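Local coordinates for protein autolysin E (Staphylococcus aureus, PDB 4PI8) that probably hydrolyses the glycan strands of bacterial cell-wall peptidoglycan as an endo-beta-N-acetylglucosaminidase, and holds a NAG-NAM disaccharide in its substrate cleft in this structure, at residues Met17-Gly22 / Asn39-Ala44; Val24-Lys27 / Lys32-Glu35; Phe131-Phe136 / His192-Asp197. The protein carries 1 engineered substitution. One frame throughout, in Å; residues are numbered along the deposited sequence. Where two conformers were deposited one is given.

Interaction 1: Met17-Gly22 / Asn39-Ala44; sequences MQQGKG and NEIAKA
Gln19 and Ala42 touch where the carboxamide of Gln19 reaches helix 38-45: NE2 comes to 4.1 Å from the CB of Ala42, and that methyl sits obliquely beyond the nitrogen, well off the amide plane without lying over its middle. In the second flat group, the carboxamide of Gln18, no atom comes close to 39-44, because the bend of its chain at chi2 (-64°) carries the amide away and leaves CB as the atom that meets Ile41. Both ends of this amide are hydrogen-bonded elsewhere, to Gln25 and Gln193, and the two bonds together should fix its rotation. NE2 of Gln19 has a polar partner as well, the carbonyl of Asn38 just ahead of the 39-44 segment.

Across the contact itself the touching is mainly between carbons, apart from Gln19 NE2 on the Ala42 methyl. Ile41 and Gln19 contribute about equally to it, Ile41 with two separate branches. Its CG2, anti to the backbone N, comes to 3.9 Å from Gln18 CB; the other branch extends so that CD1 lies 4.4 Å from Gln19 CG, a loose approach. Gln19 is stretched beyond CG (chi2 170°), which is how its amide spans the gap to Ala42. The backbones stay well apart, the closest alpha carbons being those of Gln19 and Ile41 at 7.2 Å, and the two segments bury a modest 166 Å² in all.

Gln19 is also where the chain leaves helical geometry, with Gly20 N still bonded to Met17 O. The contact therefore sets the C-terminal end of helix 11-18 against the flank of helix 38-45. Trp184 of helix 179-184 packs on both Gln18 and Ala44, and the strands 26-29 and 32-35 lie within the connection between the two joined helices.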
loop_
_atom_site.group_PDB
_atom_site.type_symbol
_atom_site.label_atom_id
_atom_site.label_comp_id
_atom_site.label_asym_id
_atom_site.label_seq_id
_atom_site.Cartn_x
_atom_site.Cartn_y
_atom_site.Cartn_z
ATOM N N MET A 17 -7.969 20.381 -5.108
ATOM C CA MET A 17 -7.321 19.515 -6.109
ATOM C C MET A 17 -7.843 18.063 -6.009
ATOM O O MET A 17 -8.140 17.488 -6.988
ATOM C CB MET A 17 -5.808 19.617 -5.945
ATOM C CG MET A 17 -5.265 20.984 -6.328
ATOM S SD MET A 17 -3.588 21.364 -5.838
ATOM C CE MET A 17 -2.695 20.469 -7.040
ATOM N N GLN A 18 -7.946 17.541 -4.764
ATOM C CA GLN A 18 -8.426 16.157 -4.547
ATOM C C GLN A 18 -9.881 15.980 -5.011
ATOM O O GLN A 18 -10.280 14.913 -5.400
ATOM C CB GLN A 18 -8.349 15.796 -3.085
ATOM C CG GLN A 18 -6.965 15.697 -2.493
ATOM C CD GLN A 18 -6.054 14.609 -3.047
ATOM O OE1 GLN A 18 -6.510 13.728 -3.775
ATOM N NE2 GLN A 18 -4.815 14.672 -2.643
ATOM N N GLN A 19 -10.623 17.097 -4.959
ATOM C CA GLN A 19 -12.018 17.131 -5.393
ATOM C C GLN A 19 -12.162 17.479 -6.876
ATOM O O GLN A 19 -13.290 17.628 -7.419
ATOM C CB GLN A 19 -12.769 18.176 -4.557
ATOM C CG GLN A 19 -12.861 17.835 -3.092
ATOM C CD GLN A 19 -13.381 18.976 -2.218
ATOM O OE1 GLN A 19 -13.385 20.150 -2.630
ATOM N NE2 GLN A 19 -13.816 18.648 -1.016
ATOM N N GLY A 20 -11.052 17.565 -7.599
ATOM C CA GLY A 20 -11.096 17.966 -8.997
ATOM C C GLY A 20 -11.768 17.011 -9.947
ATOM O O GLY A 20 -12.083 15.824 -9.656
ATOM N N LYS A 21 -11.979 17.479 -11.162
ATOM C CA LYS A 21 -12.781 16.734 -12.131
ATOM C C LYS A 21 -12.235 15.368 -12.475
ATOM O O LYS A 21 -11.091 15.217 -12.877
ATOM C CB LYS A 21 -12.978 17.532 -13.444
ATOM C CG LYS A 21 -13.889 16.805 -14.420
ATOM C CD LYS A 21 -14.079 17.654 -15.670
ATOM C CE LYS A 21 -14.983 16.960 -16.641
ATOM N NZ LYS A 21 -16.376 16.861 -16.101
ATOM N N GLY A 22 -13.108 14.358 -12.361
ATOM C CA GLY A 22 -12.760 13.009 -12.746
ATOM C C GLY A 22 -11.868 12.193 -11.831
ATOM O O GLY A 22 -11.553 11.044 -12.168
ATOM N N ASN A 39 -17.300 16.238 0.898
ATOM C CA ASN A 39 -17.086 16.332 2.339
ATOM C C ASN A 39 -16.288 15.142 2.891
ATOM O O ASN A 39 -15.454 15.325 3.787
ATOM C CB ASN A 39 -18.449 16.433 3.071
ATOM C CG ASN A 39 -19.035 17.822 3.011
ATOM O OD1 ASN A 39 -18.341 18.788 2.713
ATOM N ND2 ASN A 39 -20.327 17.932 3.306
ATOM N N GLU A 40 -16.608 13.983 2.383
ATOM C CA GLU A 40 -15.932 12.726 2.784
ATOM C C GLU A 40 -14.468 12.769 2.422
ATOM O O GLU A 40 -13.619 12.408 3.217
ATOM C CB GLU A 40 -16.618 11.522 2.165
ATOM C CG GLU A 40 -17.977 11.254 2.842
ATOM C CD GLU A 40 -18.824 10.285 2.082
ATOM O OE1 GLU A 40 -18.690 10.102 0.856
ATOM O OE2 GLU A 40 -19.698 9.678 2.761
ATOM N N ILE A 41 -14.190 13.266 1.220
ATOM C CA ILE A 41 -12.777 13.400 0.774
ATOM C C ILE A 41 -12.054 14.341 1.695
ATOM O O ILE A 41 -10.956 14.048 2.219
ATOM C CB ILE A 41 -12.710 13.924 -0.645
ATOM C CG1 ILE A 41 -13.218 12.919 -1.625
ATOM C CG2 ILE A 41 -11.262 14.324 -0.978
ATOM C CD1 ILE A 41 -13.581 13.506 -2.992
ATOM N N ALA A 42 -12.620 15.532 1.944
ATOM C CA ALA A 42 -11.996 16.484 2.811
ATOM C C ALA A 42 -11.736 15.958 4.226
ATOM O O ALA A 42 -10.703 16.224 4.814
ATOM C CB ALA A 42 -12.806 17.796 2.864
ATOM N N LYS A 43 -12.739 15.262 4.792
ATOM C CA LYS A 43 -12.608 14.728 6.129
ATOM C C LYS A 43 -11.438 13.696 6.219
ATOM O O LYS A 43 -10.624 13.703 7.136
ATOM C CB LYS A 43 -13.940 14.065 6.559
ATOM C CG LYS A 43 -13.868 13.462 7.957
ATOM C CD LYS A 43 -15.136 12.743 8.395
ATOM C CE LYS A 43 -14.780 11.800 9.537
ATOM N NZ LYS A 43 -15.982 11.217 10.190
ATOM N N ALA A 44 -11.416 12.853 5.198
ATOM C CA ALA A 44 -10.463 11.724 5.114
ATOM C C ALA A 44 -9.018 12.193 5.048
ATOM O O ALA A 44 -8.130 11.593 5.652
ATOM C CB ALA A 44 -10.755 10.825 3.941
#

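Interaction 2: Val24-Lys27 / Lys32-Glu35; sequences VQTK and KFVE
Lys27 and Val34 form the antiparallel hydrogen-bonded pair at the centre of this contact, and Lys27, with 79 Å² buried, contributes the most surface. Its backbone does most of the work: Lys27 N donates to Val34 O at 2.9 Å, and Val34 N returns a bond to Lys27 O at 2.8 Å. The Phe33 ring leans on the same peptide, with CD1 3.6 Å from the carbonyl carbon of Lys27 in an oblique approach. On its other flank, CD1 lies 3.8 Å from OG1 of Thr26, a hydroxyl that is also hydrogen-bonded to the Ser196 hydroxyl.

Glu35 buries almost as much, 75 Å², in a different manner. Its alpha carbon pairs with that of Thr26 at 4.4 Å, in a non-hydrogen-bonded pair whose side chains diverge. With CG anti to the backbone N (chi1 -166°) and a bend at chi2, the chain turns back across the neighbouring segment to Gln25. OE2 then receives the backbone N-H of Gln25 at 3.0 Å; the N-H points well at it (165°), although the nitrogen stands 44° out of the carboxylate plane. The carbonyl O of Gln25 is only 3.2 Å from the same OE2, an acceptor-acceptor approach that probably costs some energy.

Backbone pairing between strands 26-29 and 32-35 defines a two-stranded beta hairpin, which stands at the glycan pocket, where Val24 touches the bound N-acetylmuramic acid.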
loop_
_atom_site.group_PDB
_atom_site.type_symbol
_atom_site.label_atom_id
_atom_site.label_comp_id
_atom_site.label_asym_id
_atom_site.label_seq_id
_atom_site.Cartn_x
_atom_site.Cartn_y
_atom_site.Cartn_z
ATOM N N VAL A 24 -10.803 9.825 -9.087
ATOM C CA VAL A 24 -11.551 8.723 -8.433
ATOM C C VAL A 24 -11.195 8.659 -6.952
ATOM O O VAL A 24 -10.020 8.495 -6.616
ATOM C CB VAL A 24 -11.281 7.396 -9.126
ATOM C CG1 VAL A 24 -12.012 6.256 -8.394
ATOM C CG2 VAL A 24 -11.700 7.476 -10.605
ATOM N N GLN A 25 -12.187 8.839 -6.098
ATOM C CA GLN A 25 -12.022 8.795 -4.651
ATOM C C GLN A 25 -13.190 7.951 -4.172
ATOM O O GLN A 25 -14.323 8.312 -4.445
ATOM C CB GLN A 25 -12.105 10.152 -3.982
ATOM C CG GLN A 25 -11.181 11.217 -4.646
ATOM C CD GLN A 25 -9.792 11.302 -4.076
ATOM O OE1 GLN A 25 -9.288 10.365 -3.463
ATOM N NE2 GLN A 25 -9.113 12.407 -4.302
ATOM N N THR A 26 -12.914 6.820 -3.510
ATOM C CA THR A 26 -13.965 5.843 -3.195
ATOM C C THR A 26 -14.034 5.563 -1.698
ATOM O O THR A 26 -13.126 5.875 -0.905
ATOM C CB THR A 26 -13.726 4.550 -3.937
ATOM O OG1 THR A 26 -12.458 3.997 -3.559
ATOM C CG2 THR A 26 -13.738 4.735 -5.445
ATOM N N LYS A 27 -15.172 4.970 -1.305
ATOM C CA LYS A 27 -15.442 4.619 0.094
ATOM C C LYS A 27 -16.262 3.327 0.111
ATOM O O LYS A 27 -17.030 3.101 -0.807
ATOM C CB LYS A 27 -16.219 5.771 0.733
ATOM C CG LYS A 27 -16.946 5.541 2.027
ATOM C CD LYS A 27 -18.198 6.420 2.082
ATOM C CE LYS A 27 -19.179 5.917 3.136
ATOM N NZ LYS A 27 -18.501 5.640 4.438
ATOM N N LYS A 32 -19.893 -2.534 -0.546
ATOM C CA LYS A 32 -19.153 -2.353 -1.802
ATOM C C LYS A 32 -18.511 -0.970 -1.838
ATOM O O LYS A 32 -18.783 -0.144 -0.971
ATOM C CB LYS A 32 -20.073 -2.545 -3.006
ATOM C CG LYS A 32 -21.228 -1.592 -3.072
ATOM C CD LYS A 32 -22.138 -2.003 -4.228
ATOM C CE LYS A 32 -22.977 -0.847 -4.736
ATOM N NZ LYS A 32 -23.665 -0.121 -3.632
ATOM N N PHE A 33 -17.682 -0.731 -2.857
ATOM C CA PHE A 33 -17.106 0.598 -3.060
ATOM C C PHE A 33 -17.979 1.531 -3.873
ATOM O O PHE A 33 -18.541 1.095 -4.868
ATOM C CB PHE A 33 -15.694 0.493 -3.663
ATOM C CG PHE A 33 -14.654 0.115 -2.639
ATOM C CD1 PHE A 33 -14.147 1.077 -1.751
ATOM C CD2 PHE A 33 -14.254 -1.214 -2.493
ATOM C CE1 PHE A 33 -13.218 0.728 -0.789
ATOM C CE2 PHE A 33 -13.334 -1.569 -1.515
ATOM C CZ PHE A 33 -12.822 -0.594 -0.656
ATOM N N VAL A 34 -18.168 2.751 -3.384
ATOM C CA VAL A 34 -18.903 3.804 -4.096
ATOM C C VAL A 34 -18.053 5.078 -4.151
ATOM O O VAL A 34 -17.079 5.184 -3.420
ATOM C CB VAL A 34 -20.231 4.122 -3.382
ATOM C CG1 VAL A 34 -21.140 2.880 -3.323
ATOM C CG2 VAL A 34 -20.053 4.695 -1.967
ATOM N N GLU A 35 -18.407 6.050 -4.992
ATOM C CA GLU A 35 -17.670 7.314 -5.016
ATOM C C GLU A 35 -17.892 8.071 -3.738
ATOM O O GLU A 35 -19.009 8.144 -3.188
ATOM C CB GLU A 35 -18.054 8.170 -6.247
ATOM C CG GLU A 35 -17.115 9.338 -6.533
ATOM C CD GLU A 35 -15.700 8.970 -7.087
ATOM O OE1 GLU A 35 -15.456 7.831 -7.507
ATOM O OE2 GLU A 35 -14.829 9.884 -7.140
#

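Interaction 3: Phe131-Phe136 / His192-Asp197; sequences FGIGAF and HQYASD. With AMU (N-acetyl-beta-muramic acid), chain B; NAG (2-acetamido-2-deoxy-beta-D-glucopyranose), chain C; SO4 (sulfate ion), chain N.
The glycan pocket lies between the loops 131-136 and 192-197, and Tyr194 spans it beneath the sugar to meet Phe131 and Ile133 on the far side. Its hydroxyl donates to Phe131 O at 2.8 Å. That acceptor sits at the ring edge, in the ring plane, whereas the donor is tilted 22° from the carbonyl plane. Ile133 packs against the same end of the ring, its CG1 only 3.2 Å from Tyr194 OH. With CG anti to its backbone N (chi1 -157°), Tyr194 swings its ring out from 192-197 towards the opposite loop. Helix 156-172 backs the arrangement, with Phe166 and Ile167 touching the ring.

One face of the Tyr194 ring serves as a platform for the N-acetyl group of the N-acetylmuramic acid: its methyl carbon C8 stands 3.6 Å above the plane, over the ring centre, a CH-pi arrangement. The polar atoms of the same acetamide are held by backbone from both segments. Gly134 N donates to O7 at 2.7 Å and a near-straight 166°, while the sugar's N2 donates to Tyr194 O at 2.8 Å. One residue earlier, Gln193 N binds O7 of the neighbouring NAG at 2.9 Å. Ser196 N, in turn, donates to O2 of a sulfate, probably from the crystallisation liquor, at 3.0 Å, and Asp197 N bonds to another of its oxygens.

The chemistry implies recognition of the acetamide as a unit: carbonyl oxygen, N-H and methyl each have their own partner. Because the partners that bond to the acetamide are main-chain atoms, the fit probably depends on how the loops are placed relative to each other, a placement that the buried Tyr194-Phe131 bond would help to fix.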
loop_
_atom_site.group_PDB
_atom_site.type_symbol
_atom_site.label_atom_id
_atom_site.label_comp_id
_atom_site.label_asym_id
_atom_site.label_seq_id
_atom_site.Cartn_x
_atom_site.Cartn_y
_atom_site.Cartn_z
ATOM N N PHE A 131 -0.155 -6.167 -4.105
ATOM C CA PHE A 131 -0.115 -4.785 -3.610
ATOM C C PHE A 131 -0.998 -3.825 -4.400
ATOM O O PHE A 131 -0.733 -2.600 -4.368
ATOM C CB PHE A 131 1.317 -4.272 -3.431
ATOM C CG PHE A 131 2.178 -5.170 -2.580
ATOM C CD1 PHE A 131 2.208 -5.015 -1.217
ATOM C CD2 PHE A 131 2.926 -6.153 -3.165
ATOM C CE1 PHE A 131 2.968 -5.814 -0.394
ATOM C CE2 PHE A 131 3.681 -6.986 -2.393
ATOM C CZ PHE A 131 3.703 -6.838 -1.007
ATOM N N GLY A 132 -1.947 -4.345 -5.153
ATOM C CA GLY A 132 -2.814 -3.464 -5.908
ATOM C C GLY A 132 -2.096 -2.637 -6.913
ATOM O O GLY A 132 -2.474 -1.433 -7.088
ATOM N N ILE A 133 -1.113 -3.125 -7.648
ATOM C CA ILE A 133 -0.279 -2.391 -8.531
ATOM C C ILE A 133 -0.786 -2.517 -9.965
ATOM O O ILE A 133 -0.759 -3.610 -10.567
ATOM C CB ILE A 133 1.207 -2.793 -8.423
ATOM C CG1 ILE A 133 1.704 -2.565 -6.986
ATOM C CG2 ILE A 133 2.076 -2.059 -9.409
ATOM C CD1 ILE A 133 2.985 -3.269 -6.639
ATOM N N GLY A 134 -1.236 -1.399 -10.538
ATOM C CA GLY A 134 -1.632 -1.359 -11.947
ATOM C C GLY A 134 -2.906 -2.132 -12.209
ATOM O O GLY A 134 -3.658 -2.455 -11.317
ATOM N N ALA A 135 -3.156 -2.385 -13.511
ATOM C CA ALA A 135 -4.324 -3.081 -13.936
ATOM C C ALA A 135 -4.075 -4.586 -13.798
ATOM O O ALA A 135 -3.031 -5.085 -14.246
ATOM C CB ALA A 135 -4.666 -2.714 -15.389
ATOM N N PHE A 136 -5.021 -5.202 -13.124
ATOM C CA PHE A 136 -4.924 -6.631 -12.778
ATOM C C PHE A 136 -6.253 -7.300 -12.850
ATOM O O PHE A 136 -6.962 -7.421 -11.869
ATOM C CB PHE A 136 -4.258 -6.792 -11.389
ATOM C CG PHE A 136 -3.762 -8.204 -11.136
ATOM C CD1 PHE A 136 -2.704 -8.691 -11.878
ATOM C CD2 PHE A 136 -4.390 -8.997 -10.204
ATOM C CE1 PHE A 136 -2.274 -10.051 -11.681
ATOM C CE2 PHE A 136 -3.945 -10.324 -9.993
ATOM C CZ PHE A 136 -2.903 -10.799 -10.737
ATOM N N HIS A 192 -0.184 10.838 -8.588
ATOM C CA HIS A 192 0.662 9.749 -8.104
ATOM C C HIS A 192 0.205 9.268 -6.729
ATOM O O HIS A 192 1.066 9.110 -5.819
ATOM C CB HIS A 192 2.153 10.108 -8.131
ATOM C CG HIS A 192 3.001 8.885 -8.179
ATOM N ND1 HIS A 192 3.696 8.413 -7.074
ATOM C CD2 HIS A 192 3.121 7.928 -9.134
ATOM C CE1 HIS A 192 4.252 7.256 -7.377
ATOM N NE2 HIS A 192 3.916 6.923 -8.611
ATOM N N GLN A 193 -1.045 8.927 -6.618
ATOM C CA GLN A 193 -1.625 8.424 -5.328
ATOM C C GLN A 193 -1.872 6.945 -5.439
ATOM O O GLN A 193 -2.330 6.399 -6.430
ATOM C CB GLN A 193 -2.877 9.206 -5.018
ATOM C CG GLN A 193 -2.488 10.641 -4.685
ATOM C CD GLN A 193 -3.565 11.663 -4.330
ATOM O OE1 GLN A 193 -3.183 12.753 -3.933
ATOM N NE2 GLN A 193 -4.809 11.356 -4.515
ATOM N N TYR A 194 -1.597 6.251 -4.317
ATOM C CA TYR A 194 -1.518 4.782 -4.401
ATOM C C TYR A 194 -2.849 4.154 -4.582
ATOM O O TYR A 194 -2.941 3.057 -5.179
ATOM C CB TYR A 194 -0.805 4.239 -3.147
ATOM C CG TYR A 194 -0.183 2.843 -3.395
ATOM C CD1 TYR A 194 -0.995 1.695 -3.339
ATOM C CD2 TYR A 194 1.122 2.701 -3.683
ATOM C CE1 TYR A 194 -0.450 0.471 -3.669
ATOM C CE2 TYR A 194 1.664 1.444 -4.016
ATOM C CZ TYR A 194 0.846 0.376 -3.992
ATOM O OH TYR A 194 1.443 -0.880 -4.300
ATOM N N ALA A 195 -3.910 4.737 -4.021
ATOM C CA ALA A 195 -5.193 4.109 -4.009
ATOM C C ALA A 195 -6.303 5.123 -4.069
ATOM O O ALA A 195 -6.067 6.286 -3.690
ATOM C CB ALA A 195 -5.307 3.275 -2.757
ATOM N N SER A 196 -7.497 4.692 -4.524
ATOM C CA SER A 196 -8.692 5.552 -4.471
ATOM C C SER A 196 -9.471 5.463 -3.206
ATOM O O SER A 196 -10.174 6.378 -2.848
ATOM C CB SER A 196 -9.581 5.287 -5.683
ATOM O OG SER A 196 -10.130 3.982 -5.638
ATOM N N ASP A 197 -9.349 4.336 -2.477
ATOM C CA ASP A 197 -10.064 4.179 -1.228
ATOM C C ASP A 197 -9.600 5.274 -0.246
ATOM O O ASP A 197 -8.442 5.296 0.145
ATOM C CB ASP A 197 -9.803 2.769 -0.680
ATOM C CG ASP A 197 -10.479 2.492 0.625
ATOM O OD1 ASP A 197 -11.169 3.298 1.252
ATOM O OD2 ASP A 197 -10.195 1.335 1.071
HETATM C C1 AMU B . -4.764 2.938 -7.981
HETATM C C2 AMU B . -3.455 2.927 -8.717
HETATM C C3 AMU B . -3.069 4.356 -9.129
HETATM C C4 AMU B . -4.248 4.970 -9.921
HETATM C C5 AMU B . -5.530 4.770 -9.165
HETATM C C6 AMU B . -6.727 5.333 -9.935
HETATM C C7 AMU B . -1.368 1.615 -8.312
HETATM C C8 AMU B . -0.307 1.300 -7.279
HETATM C C9 AMU B . -0.721 4.895 -9.202
HETATM C C10 AMU B . 0.500 4.232 -9.709
HETATM C C11 AMU B . -0.654 6.409 -9.383
HETATM O O1 AMU B . -5.168 1.624 -7.633
HETATM O O3 AMU B . -1.867 4.386 -9.892
HETATM O O4 AMU B . -3.894 6.353 -10.087
HETATM O O5 AMU B . -5.745 3.404 -8.914
HETATM O O6 AMU B . -7.933 5.327 -9.163
HETATM O O7 AMU B . -1.355 1.096 -9.408
HETATM O O10 AMU B . 1.515 4.117 -8.959
HETATM O O11 AMU B . 0.524 3.822 -10.940
HETATM N N2 AMU B . -2.355 2.389 -7.878
HETATM C C1 NAG C . -4.052 6.833 -11.411
HETATM C C2 NAG C . -3.755 8.330 -11.273
HETATM C C3 NAG C . -3.875 8.974 -12.665
HETATM C C4 NAG C . -3.000 8.201 -13.603
HETATM C C5 NAG C . -3.284 6.709 -13.589
HETATM C C6 NAG C . -2.222 6.001 -14.377
HETATM C C7 NAG C . -4.117 9.542 -9.116
HETATM C C8 NAG C . -5.100 10.263 -8.277
HETATM N N2 NAG C . -4.562 9.057 -10.289
HETATM O O3 NAG C . -3.416 10.315 -12.583
HETATM O O4 NAG C . -3.263 8.636 -14.934
HETATM O O5 NAG C . -3.121 6.212 -12.260
HETATM O O6 NAG C . -2.689 4.652 -14.440
HETATM O O7 NAG C . -2.940 9.393 -8.764
HETATM S S SO4 N . -7.755 1.145 -5.001
HETATM O O1 SO4 N . -6.667 0.215 -4.583
HETATM O O2 SO4 N . -7.230 2.073 -5.968
HETATM O O3 SO4 N . -8.429 1.704 -3.792
HETATM O O4 SO4 N . -8.799 0.358 -5.775
#

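Interaction 3 is the buried contact of the three, its centre about 8 Å from that of the chain; interaction 2 lies at the surface and interaction 1 is partly buried, farthest out at about 20 Å. Interaction 2 is nested in the loop that interaction 1 closes, and Gln18 OE1 meets Gln25 NE2 between them. Gln18 NE2 reaches Gln193 OE1 of 192-197, while Thr26 N bonds to Ser196 O, tying the hairpin to the pocket loop. Chemically they differ: interaction 1 is thin, mainly carbon packing of a helix end on a helix, interaction 2 is backbone pairing plus one backbone-to-carboxylate bond, and interaction 3 joins two irregular loops through one tyrosine and the bound sugar.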